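Long-range contacts in glycogen accumulation regulator GarA (Mycobacterium tuberculosis, PDB 6I2P), which probably regulates glycogen accumulation and carries a forkhead-associated (FHA) domain, a fold that recognises phosphothreonine in partner proteins: residues S47-G55 / F143-P151; L117-E125 / N134-K142. All blocks are in the same frame, centred on the assembly; numbering follows the deposited sequence.

Contact 1. Residues S47-G55 / F143-P151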
# COMPACT_ATOMS: atom_id res chain seq x y z
N SER C 47 36.53 3.30 14.90
CA SER C 47 36.49 3.01 13.47
C SER C 47 35.50 1.90 13.11
O SER C 47 34.83 2.00 12.07
CB SER C 47 37.89 2.67 12.95
OG SER C 47 37.95 2.72 11.54
N GLY C 48 35.43 0.86 13.95
CA GLY C 48 34.54 -0.28 13.73
C GLY C 48 34.14 -1.04 14.97
O GLY C 48 34.47 -0.64 16.09
N VAL C 49 33.41 -2.17 14.79
CA VAL C 49 32.92 -3.00 15.90
C VAL C 49 33.89 -4.13 16.28
O VAL C 49 34.89 -4.37 15.59
CB VAL C 49 31.47 -3.54 15.68
CG1 VAL C 49 30.46 -2.41 15.51
CG2 VAL C 49 31.39 -4.51 14.51
N GLU C 50 33.59 -4.82 17.39
CA GLU C 50 34.36 -5.94 17.95
C GLU C 50 33.62 -7.27 17.75
O GLU C 50 32.42 -7.29 17.48
CB GLU C 50 34.60 -5.73 19.45
CG GLU C 50 35.60 -4.65 19.77
CD GLU C 50 35.85 -4.54 21.26
OE1 GLU C 50 36.68 -5.32 21.78
OE2 GLU C 50 35.22 -3.67 21.90
N GLY C 51 34.36 -8.37 17.90
CA GLY C 51 33.85 -9.73 17.80
C GLY C 51 33.49 -10.25 16.42
O GLY C 51 32.81 -11.27 16.30
N LEU C 52 33.94 -9.56 15.36
CA LEU C 52 33.70 -10.01 14.00
C LEU C 52 35.00 -10.56 13.40
O LEU C 52 36.04 -9.90 13.55
CB LEU C 52 33.14 -8.87 13.11
CG LEU C 52 31.69 -8.42 13.33
CD1 LEU C 52 31.30 -7.36 12.33
CD2 LEU C 52 30.71 -9.58 13.21
N PRO C 53 34.98 -11.74 12.74
CA PRO C 53 36.23 -12.25 12.14
C PRO C 53 36.83 -11.28 11.11
O PRO C 53 36.06 -10.57 10.45
CB PRO C 53 35.82 -13.59 11.51
CG PRO C 53 34.36 -13.55 11.39
CD PRO C 53 33.85 -12.65 12.48
N PRO C 54 38.18 -11.17 10.99
CA PRO C 54 38.77 -10.20 10.04
C PRO C 54 38.27 -10.34 8.60
O PRO C 54 38.06 -11.46 8.12
CB PRO C 54 40.27 -10.47 10.15
CG PRO C 54 40.46 -11.09 11.48
CD PRO C 54 39.24 -11.92 11.71
N GLY C 55 38.05 -9.20 7.96
CA GLY C 55 37.57 -9.12 6.58
C GLY C 55 36.09 -9.42 6.41
O GLY C 55 35.61 -9.54 5.28
N PHE C 143 12.70 -3.58 5.33
CA PHE C 143 13.82 -3.93 6.22
C PHE C 143 14.81 -2.78 6.32
O PHE C 143 15.23 -2.23 5.31
CB PHE C 143 14.56 -5.19 5.74
CG PHE C 143 13.83 -6.49 5.99
CD1 PHE C 143 12.99 -7.02 5.02
CD2 PHE C 143 14.01 -7.20 7.17
CE1 PHE C 143 12.34 -8.24 5.23
CE2 PHE C 143 13.35 -8.41 7.39
CZ PHE C 143 12.52 -8.93 6.41
N ARG C 144 15.16 -2.42 7.55
CA ARG C 144 16.14 -1.38 7.86
C ARG C 144 17.31 -2.09 8.52
O ARG C 144 17.25 -2.46 9.69
CB ARG C 144 15.52 -0.28 8.75
CG ARG C 144 14.62 0.69 7.96
CD ARG C 144 13.85 1.63 8.87
NE ARG C 144 14.73 2.46 9.69
CZ ARG C 144 14.58 3.77 9.86
NH1 ARG C 144 13.59 4.42 9.28
NH2 ARG C 144 15.43 4.44 10.63
N LEU C 145 18.31 -2.39 7.70
CA LEU C 145 19.50 -3.12 8.12
C LEU C 145 20.61 -2.16 8.44
O LEU C 145 20.77 -1.16 7.74
CB LEU C 145 19.97 -4.10 7.01
CG LEU C 145 18.90 -5.03 6.39
CD1 LEU C 145 19.25 -5.36 4.95
CD2 LEU C 145 18.73 -6.31 7.20
N VAL C 146 21.38 -2.45 9.49
CA VAL C 146 22.56 -1.66 9.83
C VAL C 146 23.77 -2.52 9.47
O VAL C 146 23.83 -3.70 9.84
CB VAL C 146 22.58 -1.16 11.30
CG1 VAL C 146 23.90 -0.44 11.63
CG2 VAL C 146 21.40 -0.23 11.55
N PHE C 147 24.70 -1.93 8.71
CA PHE C 147 25.94 -2.58 8.28
C PHE C 147 27.01 -2.30 9.33
O PHE C 147 27.25 -1.14 9.67
CB PHE C 147 26.36 -2.06 6.89
CG PHE C 147 27.73 -2.51 6.44
CD1 PHE C 147 28.86 -1.75 6.74
CD2 PHE C 147 27.89 -3.68 5.71
CE1 PHE C 147 30.13 -2.17 6.32
CE2 PHE C 147 29.15 -4.08 5.28
CZ PHE C 147 30.27 -3.33 5.60
N LEU C 148 27.64 -3.37 9.84
CA LEU C 148 28.69 -3.28 10.85
C LEU C 148 29.93 -4.03 10.40
O LEU C 148 29.83 -5.14 9.89
CB LEU C 148 28.23 -3.82 12.21
CG LEU C 148 27.00 -3.16 12.86
CD1 LEU C 148 26.49 -4.01 14.00
CD2 LEU C 148 27.30 -1.74 13.34
N THR C 149 31.10 -3.43 10.59
CA THR C 149 32.38 -4.04 10.23
C THR C 149 33.43 -3.69 11.29
O THR C 149 33.20 -2.79 12.09
CB THR C 149 32.76 -3.69 8.77
OG1 THR C 149 33.79 -4.58 8.34
CG2 THR C 149 33.19 -2.23 8.58
N GLY C 150 34.55 -4.40 11.28
CA GLY C 150 35.63 -4.18 12.22
C GLY C 150 36.50 -2.98 11.87
O GLY C 150 36.34 -2.39 10.80
N PRO C 151 37.47 -2.60 12.75
CA PRO C 151 38.34 -1.46 12.41
C PRO C 151 39.52 -1.87 11.53
O PRO C 151 39.47 -2.89 10.84
CB PRO C 151 38.81 -0.95 13.78
CG PRO C 151 38.35 -1.97 14.79
CD PRO C 151 37.81 -3.16 14.06
O HOH W 1 35.34 0.10 9.85
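Val49 and Thr149 illustrate how a loop can be fastened to the last modelled residues of a chain by one direct hydrogen bond and a few apolar contacts. The N-H of Val49 reaches the carbonyl O of Thr149 at 2.8 Å; the bond is nearly straight, 166° at the hydrogen, although the donor stands 25° off the carbonyl plane. The same oxygen is lined by two carbons of the loop: CA of Gly48 lies 3.3 Å from Thr149 O, and CG2 of Val49 comes to 3.5 Å from it. In return, the carbonyl O of Val49 receives the CA-H of Gly150, with Gly150 CA at 3.5 Å from Val49 O, and CD of Pro151 is as near.

The side chains extend this backbone pairing. With chi1 at -60°, CG1 of Val49 is turned away from its own carbonyl carbon and meets CD2 of Leu148 at 3.9 Å, the two branched side chains crossing at about a right angle. Farther along the loop, Leu52 sets its CD1 3.6 Å from Leu148 O. Beyond Gly48, CB of Ser47 rests against CB of Pro151, and a water molecule donates to both Ser47 O and Gly150 O, bridging two carbonyls that could not bond to each other.

A second shell holds these groups in place. Leu52 also packs on Leu58 and Leu72, from the strands 57-61 and 70-73, while Thr149 OG1 bonds to Ser56 O and Thr149 N to Asn134 OD1. The segments pass across one another instead of pairing as sheet strands. The result is a surface junction in which the lead-in to strand 57-61 folds over the C-terminal part of segment 143-151, in keeping with the FHA beta sandwich, in which the N- and C-terminal ends of the domain lie close together.

Contact 2. Residues L117-E125 / N134-K142. With SO4 (sulfate ion), chain L.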
# COMPACT_ATOMS: atom_id res chain seq x y z
N LEU C 117 11.97 -4.06 -7.69
CA LEU C 117 10.79 -3.24 -7.96
C LEU C 117 10.81 -1.92 -7.18
O LEU C 117 10.56 -0.87 -7.75
CB LEU C 117 9.51 -4.06 -7.63
CG LEU C 117 8.15 -3.35 -7.74
CD1 LEU C 117 7.83 -2.96 -9.17
CD2 LEU C 117 7.05 -4.19 -7.14
N ASN C 118 11.10 -1.99 -5.87
CA ASN C 118 11.07 -0.83 -4.98
C ASN C 118 12.45 -0.20 -4.67
O ASN C 118 12.51 0.84 -4.00
CB ASN C 118 10.30 -1.17 -3.71
CG ASN C 118 8.88 -1.66 -3.98
OD1 ASN C 118 8.07 -0.98 -4.62
ND2 ASN C 118 8.56 -2.84 -3.49
N GLY C 119 13.51 -0.79 -5.22
CA GLY C 119 14.88 -0.29 -5.08
C GLY C 119 15.59 -0.56 -3.76
O GLY C 119 15.02 -1.12 -2.83
N THR C 120 16.86 -0.16 -3.71
CA THR C 120 17.74 -0.29 -2.56
C THR C 120 18.17 1.12 -2.13
O THR C 120 18.53 1.95 -2.96
CB THR C 120 18.92 -1.23 -2.86
OG1 THR C 120 18.41 -2.46 -3.38
CG2 THR C 120 19.77 -1.53 -1.62
N TYR C 121 18.13 1.38 -0.82
CA TYR C 121 18.49 2.67 -0.25
C TYR C 121 19.64 2.53 0.74
O TYR C 121 19.67 1.58 1.52
CB TYR C 121 17.28 3.32 0.44
CG TYR C 121 16.05 3.46 -0.44
CD1 TYR C 121 15.15 2.40 -0.58
CD2 TYR C 121 15.76 4.66 -1.08
CE1 TYR C 121 14.02 2.52 -1.38
CE2 TYR C 121 14.62 4.79 -1.87
CZ TYR C 121 13.75 3.72 -2.03
OH TYR C 121 12.63 3.84 -2.80
N VAL C 122 20.59 3.46 0.68
CA VAL C 122 21.72 3.53 1.60
C VAL C 122 21.63 4.90 2.23
O VAL C 122 21.67 5.91 1.52
CB VAL C 122 23.10 3.25 0.94
CG1 VAL C 122 24.25 3.56 1.90
CG2 VAL C 122 23.17 1.80 0.48
N ASN C 123 21.42 4.93 3.56
CA ASN C 123 21.26 6.15 4.37
C ASN C 123 20.12 7.04 3.82
O ASN C 123 20.28 8.26 3.68
CB ASN C 123 22.60 6.90 4.53
CG ASN C 123 23.70 6.07 5.19
OD1 ASN C 123 23.44 5.15 5.97
ND2 ASN C 123 24.94 6.38 4.87
N ARG C 124 18.96 6.39 3.49
CA ARG C 124 17.72 6.98 2.96
C ARG C 124 17.78 7.39 1.48
O ARG C 124 16.77 7.84 0.93
CB ARG C 124 17.28 8.21 3.79
CG ARG C 124 16.90 7.94 5.23
CD ARG C 124 16.43 9.23 5.88
NE ARG C 124 15.28 9.83 5.18
CZ ARG C 124 14.02 9.42 5.31
NH1 ARG C 124 13.05 10.02 4.64
NH2 ARG C 124 13.73 8.42 6.12
N GLU C 125 18.96 7.26 0.85
CA GLU C 125 19.16 7.68 -0.53
C GLU C 125 19.09 6.52 -1.52
O GLU C 125 19.80 5.52 -1.32
CB GLU C 125 20.48 8.46 -0.67
CG GLU C 125 20.50 9.78 0.08
CD GLU C 125 19.93 10.97 -0.67
OE1 GLU C 125 20.71 11.87 -1.04
OE2 GLU C 125 18.69 11.00 -0.89
N ASN C 134 31.12 1.31 8.20
CA ASN C 134 30.52 0.90 9.48
C ASN C 134 29.48 1.92 9.96
O ASN C 134 29.79 3.11 10.09
CB ASN C 134 31.61 0.67 10.54
CG ASN C 134 31.06 0.27 11.89
OD1 ASN C 134 30.59 -0.85 12.10
ND2 ASN C 134 31.09 1.20 12.84
N GLY C 135 28.26 1.43 10.20
CA GLY C 135 27.16 2.25 10.67
C GLY C 135 26.13 2.64 9.62
O GLY C 135 25.10 3.23 9.96
N ASP C 136 26.40 2.31 8.34
CA ASP C 136 25.50 2.60 7.22
C ASP C 136 24.20 1.81 7.34
O ASP C 136 24.21 0.66 7.78
CB ASP C 136 26.17 2.29 5.87
CG ASP C 136 27.06 3.40 5.32
OD1 ASP C 136 26.99 4.53 5.85
OD2 ASP C 136 27.80 3.13 4.36
N GLU C 137 23.09 2.45 6.95
CA GLU C 137 21.77 1.84 6.97
C GLU C 137 21.32 1.47 5.56
O GLU C 137 21.31 2.32 4.66
CB GLU C 137 20.74 2.74 7.68
CG GLU C 137 20.90 2.72 9.20
CD GLU C 137 19.71 3.17 10.02
OE1 GLU C 137 19.88 4.07 10.87
OE2 GLU C 137 18.60 2.60 9.83
N VAL C 138 20.97 0.20 5.36
CA VAL C 138 20.53 -0.36 4.08
C VAL C 138 19.05 -0.69 4.16
O VAL C 138 18.63 -1.46 5.02
CB VAL C 138 21.38 -1.58 3.63
CG1 VAL C 138 21.03 -2.00 2.20
CG2 VAL C 138 22.88 -1.30 3.75
N GLN C 139 18.25 -0.11 3.25
CA GLN C 139 16.82 -0.38 3.18
C GLN C 139 16.50 -1.24 1.98
O GLN C 139 16.72 -0.84 0.84
CB GLN C 139 15.97 0.90 3.21
CG GLN C 139 14.52 0.64 3.60
CD GLN C 139 13.59 1.76 3.26
OE1 GLN C 139 13.65 2.86 3.82
NE2 GLN C 139 12.69 1.51 2.33
N ILE C 140 16.01 -2.46 2.26
CA ILE C 140 15.56 -3.45 1.29
C ILE C 140 14.13 -3.76 1.71
O ILE C 140 13.91 -4.35 2.77
CB ILE C 140 16.50 -4.69 1.22
CG1 ILE C 140 17.88 -4.30 0.63
CG2 ILE C 140 15.86 -5.83 0.41
CD1 ILE C 140 19.03 -5.31 0.86
N GLY C 141 13.18 -3.28 0.92
CA GLY C 141 11.76 -3.40 1.21
C GLY C 141 11.40 -2.55 2.40
O GLY C 141 11.66 -1.34 2.41
N LYS C 142 10.87 -3.19 3.45
CA LYS C 142 10.53 -2.55 4.72
C LYS C 142 11.63 -2.88 5.75
O LYS C 142 11.48 -2.52 6.92
CB LYS C 142 9.14 -2.99 5.22
CG LYS C 142 7.97 -2.49 4.40
CD LYS C 142 6.65 -2.93 5.03
CE LYS C 142 5.85 -3.86 4.15
NZ LYS C 142 4.68 -4.42 4.86
S SO4 L . 4.65 -8.13 5.22
O1 SO4 L . 4.13 -6.96 5.94
O2 SO4 L . 3.53 -8.95 4.75
O3 SO4 L . 5.46 -7.70 4.08
O4 SO4 L . 5.49 -8.93 6.12
O HOH W 2 12.88 -1.81 -1.41
O HOH W 3 18.73 3.50 4.15
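Tyr121 and Gln139 face each other as an antiparallel hydrogen-bonded pair, and the glutamine side chain can be followed along its neighbour. Its CB lies 3.9 Å from CB of Tyr121. CG then stands anti to the backbone N (chi1 -161°) and the chain runs extended beside the tyrosine. CD comes to 4.2 Å from CD1 of the ring, and NE2 to 3.9 Å from that same CD1, with amide and ring planes 38° apart. At the tip, NE2 bonds to Glu33 OE1 and weakly to Gly141 O, while OE1 bonds to Ser32 OG, holding the buried amide at both ends. Between the backbones, Tyr121 N bonds to Gln139 O at 3.1 Å and Gln139 N to Tyr121 O at 2.8 Å.

At the other end of the pairing Asn123 grips two successive residues. Its backbone N bonds to Glu137 O, its OD1 takes Glu137 N at 2.9 Å, and its ND2 reaches Asp136 OD1 at 2.9 Å, from above the carboxylate plane (62° out of it). Together these fix the amide's rotation.

Thr120, Val122, Val138 and Ile140 occupy the opposite face, packing against strands 100-105 and 108-113. Lys142 NZ hydrogen-bonds O1 of a sulfate, probably from the crystallisation liquor, which Val93 N also binds. Asn118, in the loop before the strand, hydrogen-bonds the other protein chain, consistent with the loops at one end of the sandwich by which FHA domains bind phosphopeptides. Strand 120-122 thus pairs with 137-140 on one side and, through the type I' turn Val122-Glu125, leads into 125-127 on the other, within the antiparallel sheet of the FHA beta sandwich.

Overall arrangement
From the N terminus, the chain passes through 47-55 and enters strand 57-61, builds most of the sandwich, and returns to 143-151 at its modelled end; contact 1 closes this long loop near the surface. Contact 2 closes a much shorter one: 117-125 turns back through strands 125-127 and 129-132 to pair with 134-142. It lies within the span of contact 1, so the two nest. Their centres are about 16 Å apart, yet they join directly, because strands 137-140 and 143-149 are successive in sequence and adjacent in one antiparallel sheet. The sheet thus ties the surface junction of contact 1 to the strand pair of contact 2, whose preceding loop meets the other protein chain.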